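Haloacid dehalogenase/epoxide hydrolase family (Corynebacterium glutamicum ATCC 13032, PDB 2PR7) is of unknown specific function but probably acts as a hydrolase of the haloacid dehalogenase (HAD) superfamily, with a metal-binding active site. Local coordinates at residues R3-Y9 / V35-S41; C94-S100 / L112-Y117. One frame throughout, in Å; residues are numbered along the deposited sequence. Where two conformers were deposited one is given.

Contact 1: R3-Y9 / V35-S41; sequences RGLIVDY and VGTVILS. With CA (calcium ion), chain C.
Two neighbouring parallel strands, 4-7 and 36-41, pair here in the middle of the five-stranded sheet, joined by helix 17-32 in a beta-alpha-beta crossover. Their axes approach to 4.6 Å with a crossing angle of -24°, and G4, L5, I6 and V7 face G36, T37, V38 and I39. The hydrogen bonds zigzag as parallel pairing requires: G36 N to R3 O (3.0 Å), L5 N to G36 O (2.8 Å), V38 N to L5 O (2.9 Å), V7 N to V38 O (2.8 Å) and L40 N to V7 O (2.9 Å). Beta-branched I6, V7, V38 and I39 favour the extended backbone and fill the core, while glycines pair at G4 and G36. On the face bearing L5 and V7, V7 CG2 meets I39 CG1 at 3.9 Å; on the face bearing I6 and V38, I6 CG2 (chi1 m) packs on L40 CB at 3.6 Å, and helix 77-86 covers I6 and L40. Past the strand end, D8 takes chi1 t: its OD1 accepts Y9 N at 2.6 Å while OD2 binds the calcium ion at 2.2 Å. At the C-terminal edge of a Rossmann-like parallel sheet, D8 is consistent with the first aspartate of the HAD motif, the nucleophile in relatives.

Contact 2: C94-S100 / L112-Y117; sequences CVLVDDS and LVGVYY. With CA (calcium ion), chain C.
Strands 94-98 and 113-116 run parallel, their axes 4.7 Å apart at closest and crossing at -20°; helix 101-110 joins them in a beta-alpha-beta unit at one edge of the Rossmann-like HAD sheet. V95, L96, V97 and D98 pair with V113, G114, V115 and Y116. The ladder comprises V113 N to C94 O (3.0 Å), L96 N to V113 O (2.9 Å), V115 N to L96 O (2.8 Å), D98 N to V115 O (3.2 Å) and Y117 N to D98 O (2.9 Å). V95, V97 and V115, all chi1 t, fill the face toward helix 120-131, with V95 CG1 3.7 Å from V115 CG2; on the other face L96 CB meets L112 CD2 at 4.2 Å, and both side chains touch A107 of helix 101-110. D98 OD1 accepts S100 N at 2.9 Å in an Asx turn, OD2 forms a salt bridge with K74, and S100 N-caps helix 101-110, its OG accepting N103 N. D99 (chi1 p) is the ligand, OD1 2.4 Å from the calcium ion, whereas D98 OD1 accepts from metal-bound water 3 at 2.6 Å, consistent with the acidic motif of HAD enzymes. Water 4 donates to D99 O at 3.0 Å and Y117 O at 3.1 Å.

Overall arrangement
Contacts 1 and 2 follow one another along the chain, yet their centres lie only 9 Å apart because strands 4-7 and 94-98 are neighbours in the sheet. Probable hydrogen bonds join them, I6 N to V95 O and I6 O to V97 N, both 2.8 Å; L5 CD1 packs on V97 CG2 and I6 CG2 on L96 CD1, each at 3.6 Å, continuing the hydrophobic layers on both faces. At the C-terminal ends of these strands, D8 from contact 1 and D99 from contact 2 bind one calcium ion with A10 O and waters 1, 2 and 3. Sheet pairing thus brings together sequence-distant carboxylates in the probable active site, where HAD enzymes commonly use magnesium.

Contact 1: R3-Y9 / V35-S41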
loop_
_atom_site.group_PDB
_atom_site.type_symbol
_atom_site.label_atom_id
_atom_site.label_comp_id
_atom_site.label_asym_id
_atom_site.label_seq_id
_atom_site.Cartn_x
_atom_site.Cartn_y
_atom_site.Cartn_z
ATOM N N ARG A 3 -10.896 -0.639 -5.308
ATOM C CA ARG A 3 -11.072 -1.857 -4.563
ATOM C C ARG A 3 -9.777 -2.328 -3.903
ATOM O O ARG A 3 -9.830 -3.221 -3.078
ATOM C CB ARG A 3 -11.494 -2.966 -5.544
ATOM C CG ARG A 3 -12.851 -2.812 -6.252
ATOM C CD ARG A 3 -14.002 -2.473 -5.319
ATOM N NE ARG A 3 -13.960 -3.191 -4.048
ATOM C CZ ARG A 3 -14.420 -2.701 -2.893
ATOM N NH1 ARG A 3 -14.964 -1.489 -2.811
ATOM N NH2 ARG A 3 -14.342 -3.432 -1.794
ATOM N N GLY A 4 -8.634 -1.781 -4.293
ATOM C CA GLY A 4 -7.362 -2.254 -3.827
ATOM C C GLY A 4 -6.496 -1.112 -3.329
ATOM O O GLY A 4 -6.417 -0.075 -3.972
ATOM N N LEU A 5 -5.829 -1.326 -2.192
ATOM C CA LEU A 5 -4.885 -0.358 -1.591
ATOM C C LEU A 5 -3.529 -1.013 -1.462
ATOM O O LEU A 5 -3.364 -1.979 -0.672
ATOM C CB LEU A 5 -5.414 0.084 -0.234
ATOM C CG LEU A 5 -4.534 0.998 0.656
ATOM C CD1 LEU A 5 -4.118 2.292 -0.075
ATOM C CD2 LEU A 5 -5.300 1.320 1.948
ATOM N N ILE A 6 -2.572 -0.440 -2.199
ATOM C CA ILE A 6 -1.189 -0.940 -2.281
ATOM C C ILE A 6 -0.342 0.147 -1.578
ATOM O O ILE A 6 -0.417 1.310 -1.951
ATOM C CB ILE A 6 -0.718 -1.177 -3.703
ATOM C CG1 ILE A 6 -1.663 -2.125 -4.479
ATOM C CG2 ILE A 6 0.770 -1.654 -3.689
ATOM C CD1 ILE A 6 -1.318 -2.289 -5.962
ATOM N N VAL A 7 0.361 -0.201 -0.504
ATOM C CA VAL A 7 1.134 0.784 0.263
ATOM C C VAL A 7 2.568 0.352 0.458
ATOM O O VAL A 7 2.846 -0.832 0.511
ATOM C CB VAL A 7 0.522 1.064 1.635
ATOM C CG1 VAL A 7 -1.028 1.267 1.531
ATOM C CG2 VAL A 7 0.828 -0.026 2.610
ATOM N N ASP A 8 3.460 1.334 0.515
ATOM C CA ASP A 8 4.854 1.055 0.816
ATOM C C ASP A 8 4.964 0.844 2.288
ATOM O O ASP A 8 4.054 1.174 3.048
ATOM C CB ASP A 8 5.813 2.150 0.342
ATOM C CG ASP A 8 7.256 1.641 0.238
ATOM O OD1 ASP A 8 7.557 0.435 0.548
ATOM O OD2 ASP A 8 8.076 2.394 -0.174
ATOM N N TYR A 9 6.059 0.227 2.721
ATOM C CA TYR A 9 6.336 0.106 4.130
ATOM C C TYR A 9 7.267 1.256 4.580
ATOM O O TYR A 9 6.839 2.164 5.313
ATOM C CB TYR A 9 6.967 -1.275 4.435
ATOM C CG TYR A 9 7.226 -1.448 5.866
ATOM C CD1 TYR A 9 6.194 -1.764 6.725
ATOM C CD2 TYR A 9 8.503 -1.233 6.390
ATOM C CE1 TYR A 9 6.420 -1.906 8.061
ATOM C CE2 TYR A 9 8.745 -1.360 7.738
ATOM C CZ TYR A 9 7.702 -1.702 8.571
ATOM O OH TYR A 9 7.935 -1.861 9.918
ATOM N N VAL A 35 -11.913 -3.540 1.089
ATOM C CA VAL A 35 -10.768 -3.113 0.289
ATOM C C VAL A 35 -9.655 -4.119 0.480
ATOM O O VAL A 35 -9.325 -4.441 1.584
ATOM C CB VAL A 35 -10.327 -1.726 0.732
ATOM C CG1 VAL A 35 -8.979 -1.312 0.052
ATOM C CG2 VAL A 35 -11.419 -0.723 0.399
ATOM N N GLY A 36 -9.080 -4.641 -0.592
ATOM C CA GLY A 36 -7.906 -5.493 -0.471
ATOM C C GLY A 36 -6.656 -4.662 -0.235
ATOM O O GLY A 36 -6.537 -3.558 -0.739
ATOM N N THR A 37 -5.752 -5.179 0.587
ATOM C CA THR A 37 -4.592 -4.417 1.019
ATOM C C THR A 37 -3.317 -5.195 0.814
ATOM O O THR A 37 -3.213 -6.359 1.188
ATOM C CB THR A 37 -4.709 -3.994 2.495
ATOM O OG1 THR A 37 -4.982 -5.130 3.345
ATOM C CG2 THR A 37 -5.833 -3.006 2.630
ATOM N N VAL A 38 -2.343 -4.538 0.177
ATOM C CA VAL A 38 -1.031 -5.125 -0.084
ATOM C C VAL A 38 0.054 -4.135 0.297
ATOM O O VAL A 38 -0.052 -2.947 -0.019
ATOM C CB VAL A 38 -0.833 -5.483 -1.571
ATOM C CG1 VAL A 38 0.513 -6.190 -1.767
ATOM C CG2 VAL A 38 -1.899 -6.346 -2.036
ATOM N N ILE A 39 1.092 -4.609 0.975
ATOM C CA ILE A 39 2.311 -3.842 1.156
ATOM C C ILE A 39 3.216 -4.273 0.021
ATOM O O ILE A 39 3.474 -5.472 -0.156
ATOM C CB ILE A 39 3.004 -4.113 2.512
ATOM C CG1 ILE A 39 2.138 -3.582 3.658
ATOM C CG2 ILE A 39 4.400 -3.497 2.528
ATOM C CD1 ILE A 39 2.627 -3.872 5.047
ATOM N N LEU A 40 3.647 -3.294 -0.768
ATOM C CA LEU A 40 4.580 -3.525 -1.888
ATOM C C LEU A 40 5.795 -2.706 -1.561
ATOM O O LEU A 40 5.773 -1.463 -1.614
ATOM C CB LEU A 40 4.031 -3.131 -3.250
ATOM C CG LEU A 40 4.908 -3.340 -4.491
ATOM C CD1 LEU A 40 5.192 -4.840 -4.710
ATOM C CD2 LEU A 40 4.261 -2.712 -5.694
ATOM N N SER A 41 6.874 -3.400 -1.208
ATOM C CA SER A 41 8.054 -2.733 -0.719
ATOM C C SER A 41 9.304 -3.100 -1.527
ATOM O O SER A 41 9.536 -4.291 -1.797
ATOM C CB SER A 41 8.247 -3.157 0.733
ATOM O OG SER A 41 9.465 -2.700 1.293
HETATM CA CA CA C . 9.273 4.074 0.635
HETATM O O HOH W 1 11.536 3.206 0.339
HETATM O O HOH W 2 11.600 5.179 1.482
HETATM O O HOH W 3 9.336 4.665 -1.724
#

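Contact 2: C94-S100 / L112-Y117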
loop_
_atom_site.group_PDB
_atom_site.type_symbol
_atom_site.label_atom_id
_atom_site.label_comp_id
_atom_site.label_asym_id
_atom_site.label_seq_id
_atom_site.Cartn_x
_atom_site.Cartn_y
_atom_site.Cartn_z
ATOM N N CYS A 94 -6.760 -0.327 -8.420
ATOM C CA CYS A 94 -5.895 -0.151 -7.246
ATOM C C CYS A 94 -5.370 1.253 -7.140
ATOM O O CYS A 94 -5.062 1.900 -8.177
ATOM C CB CYS A 94 -4.721 -1.110 -7.271
ATOM S SG CYS A 94 -5.132 -2.876 -7.296
ATOM N N VAL A 95 -5.182 1.647 -5.880
ATOM C CA VAL A 95 -4.509 2.855 -5.447
ATOM C C VAL A 95 -3.115 2.491 -4.910
ATOM O O VAL A 95 -3.012 1.616 -4.035
ATOM C CB VAL A 95 -5.260 3.558 -4.302
ATOM C CG1 VAL A 95 -4.543 4.886 -3.991
ATOM C CG2 VAL A 95 -6.751 3.855 -4.686
ATOM N N LEU A 96 -2.075 3.208 -5.306
ATOM C CA LEU A 96 -0.759 3.050 -4.715
ATOM C C LEU A 96 -0.486 4.255 -3.814
ATOM O O LEU A 96 -0.599 5.402 -4.299
ATOM C CB LEU A 96 0.341 3.006 -5.777
ATOM C CG LEU A 96 1.769 3.046 -5.174
ATOM C CD1 LEU A 96 2.088 1.618 -4.587
ATOM C CD2 LEU A 96 2.860 3.492 -6.152
ATOM N N VAL A 97 -0.074 4.014 -2.583
ATOM C CA VAL A 97 0.379 5.057 -1.736
ATOM C C VAL A 97 1.886 4.857 -1.503
ATOM O O VAL A 97 2.307 3.842 -0.975
ATOM C CB VAL A 97 -0.401 5.051 -0.390
ATOM C CG1 VAL A 97 0.172 6.128 0.629
ATOM C CG2 VAL A 97 -1.936 5.154 -0.585
ATOM N N ASP A 98 2.691 5.856 -1.824
ATOM C CA ASP A 98 4.138 5.680 -1.771
ATOM C C ASP A 98 4.782 7.046 -1.567
ATOM O O ASP A 98 4.307 8.073 -2.102
ATOM C CB ASP A 98 4.605 5.055 -3.095
ATOM C CG ASP A 98 5.990 4.377 -3.030
ATOM O OD1 ASP A 98 7.001 5.060 -2.787
ATOM O OD2 ASP A 98 6.063 3.178 -3.332
ATOM N N ASP A 99 5.885 7.059 -0.830
ATOM C CA ASP A 99 6.608 8.305 -0.557
ATOM C C ASP A 99 7.617 8.677 -1.670
ATOM O O ASP A 99 8.280 9.695 -1.578
ATOM C CB ASP A 99 7.313 8.269 0.805
ATOM C CG ASP A 99 8.413 7.246 0.861
ATOM O OD1 ASP A 99 8.179 6.160 0.351
ATOM O OD2 ASP A 99 9.505 7.527 1.372
ATOM N N SER A 100 7.713 7.851 -2.707
ATOM C CA SER A 100 8.566 8.115 -3.858
ATOM C C SER A 100 7.736 8.592 -5.036
ATOM O O SER A 100 6.895 7.836 -5.560
ATOM C CB SER A 100 9.336 6.887 -4.297
ATOM O OG SER A 100 9.850 7.078 -5.591
ATOM N N LEU A 112 -2.819 2.603 -12.432
ATOM C CA LEU A 112 -3.303 2.713 -11.103
ATOM C C LEU A 112 -3.638 4.175 -10.785
ATOM O O LEU A 112 -3.220 5.065 -11.482
ATOM C CB LEU A 112 -2.252 2.234 -10.084
ATOM C CG LEU A 112 -1.898 0.748 -9.998
ATOM C CD1 LEU A 112 -0.958 0.386 -11.160
ATOM C CD2 LEU A 112 -1.244 0.404 -8.639
ATOM N N VAL A 113 -4.370 4.370 -9.683
ATOM C CA VAL A 113 -4.517 5.685 -9.043
ATOM C C VAL A 113 -3.356 5.896 -8.070
ATOM O O VAL A 113 -3.076 5.054 -7.247
ATOM C CB VAL A 113 -5.885 5.875 -8.345
ATOM C CG1 VAL A 113 -5.882 7.168 -7.572
ATOM C CG2 VAL A 113 -7.013 5.864 -9.391
ATOM N N GLY A 114 -2.687 7.040 -8.159
ATOM C CA GLY A 114 -1.507 7.313 -7.355
ATOM C C GLY A 114 -1.776 8.297 -6.231
ATOM O O GLY A 114 -2.446 9.318 -6.449
ATOM N N VAL A 115 -1.195 8.041 -5.062
ATOM C CA VAL A 115 -1.222 8.994 -3.960
ATOM C C VAL A 115 0.180 9.148 -3.443
ATOM O O VAL A 115 0.800 8.164 -2.966
ATOM C CB VAL A 115 -2.119 8.510 -2.833
ATOM C CG1 VAL A 115 -2.012 9.467 -1.576
ATOM C CG2 VAL A 115 -3.579 8.388 -3.322
ATOM N N TYR A 116 0.715 10.377 -3.545
ATOM C CA TYR A 116 2.042 10.694 -3.022
ATOM C C TYR A 116 1.990 10.946 -1.522
ATOM O O TYR A 116 1.271 11.803 -1.056
ATOM C CB TYR A 116 2.583 11.908 -3.738
ATOM C CG TYR A 116 3.932 12.389 -3.298
ATOM C CD1 TYR A 116 5.011 11.528 -3.234
ATOM C CD2 TYR A 116 4.139 13.711 -2.941
ATOM C CE1 TYR A 116 6.248 11.964 -2.862
ATOM C CE2 TYR A 116 5.405 14.162 -2.577
ATOM C CZ TYR A 116 6.467 13.283 -2.557
ATOM O OH TYR A 116 7.754 13.698 -2.199
ATOM N N TYR A 117 2.772 10.183 -0.759
ATOM C CA TYR A 117 2.798 10.256 0.697
ATOM C C TYR A 117 3.960 11.086 1.141
ATOM O O TYR A 117 5.137 10.666 1.065
ATOM C CB TYR A 117 2.955 8.872 1.292
ATOM C CG TYR A 117 2.763 8.806 2.787
ATOM C CD1 TYR A 117 1.492 8.636 3.324
ATOM C CD2 TYR A 117 3.804 8.864 3.644
ATOM C CE1 TYR A 117 1.308 8.545 4.654
ATOM C CE2 TYR A 117 3.609 8.775 4.980
ATOM C CZ TYR A 117 2.342 8.616 5.465
ATOM O OH TYR A 117 2.105 8.503 6.825
HETATM CA CA CA C . 9.273 4.074 0.635
HETATM O O HOH W 3 9.336 4.665 -1.724
HETATM O O HOH W 4 7.899 11.933 0.434
HETATM O O HOH W 2 11.600 5.179 1.482
HETATM O O HOH W 1 11.536 3.206 0.339
#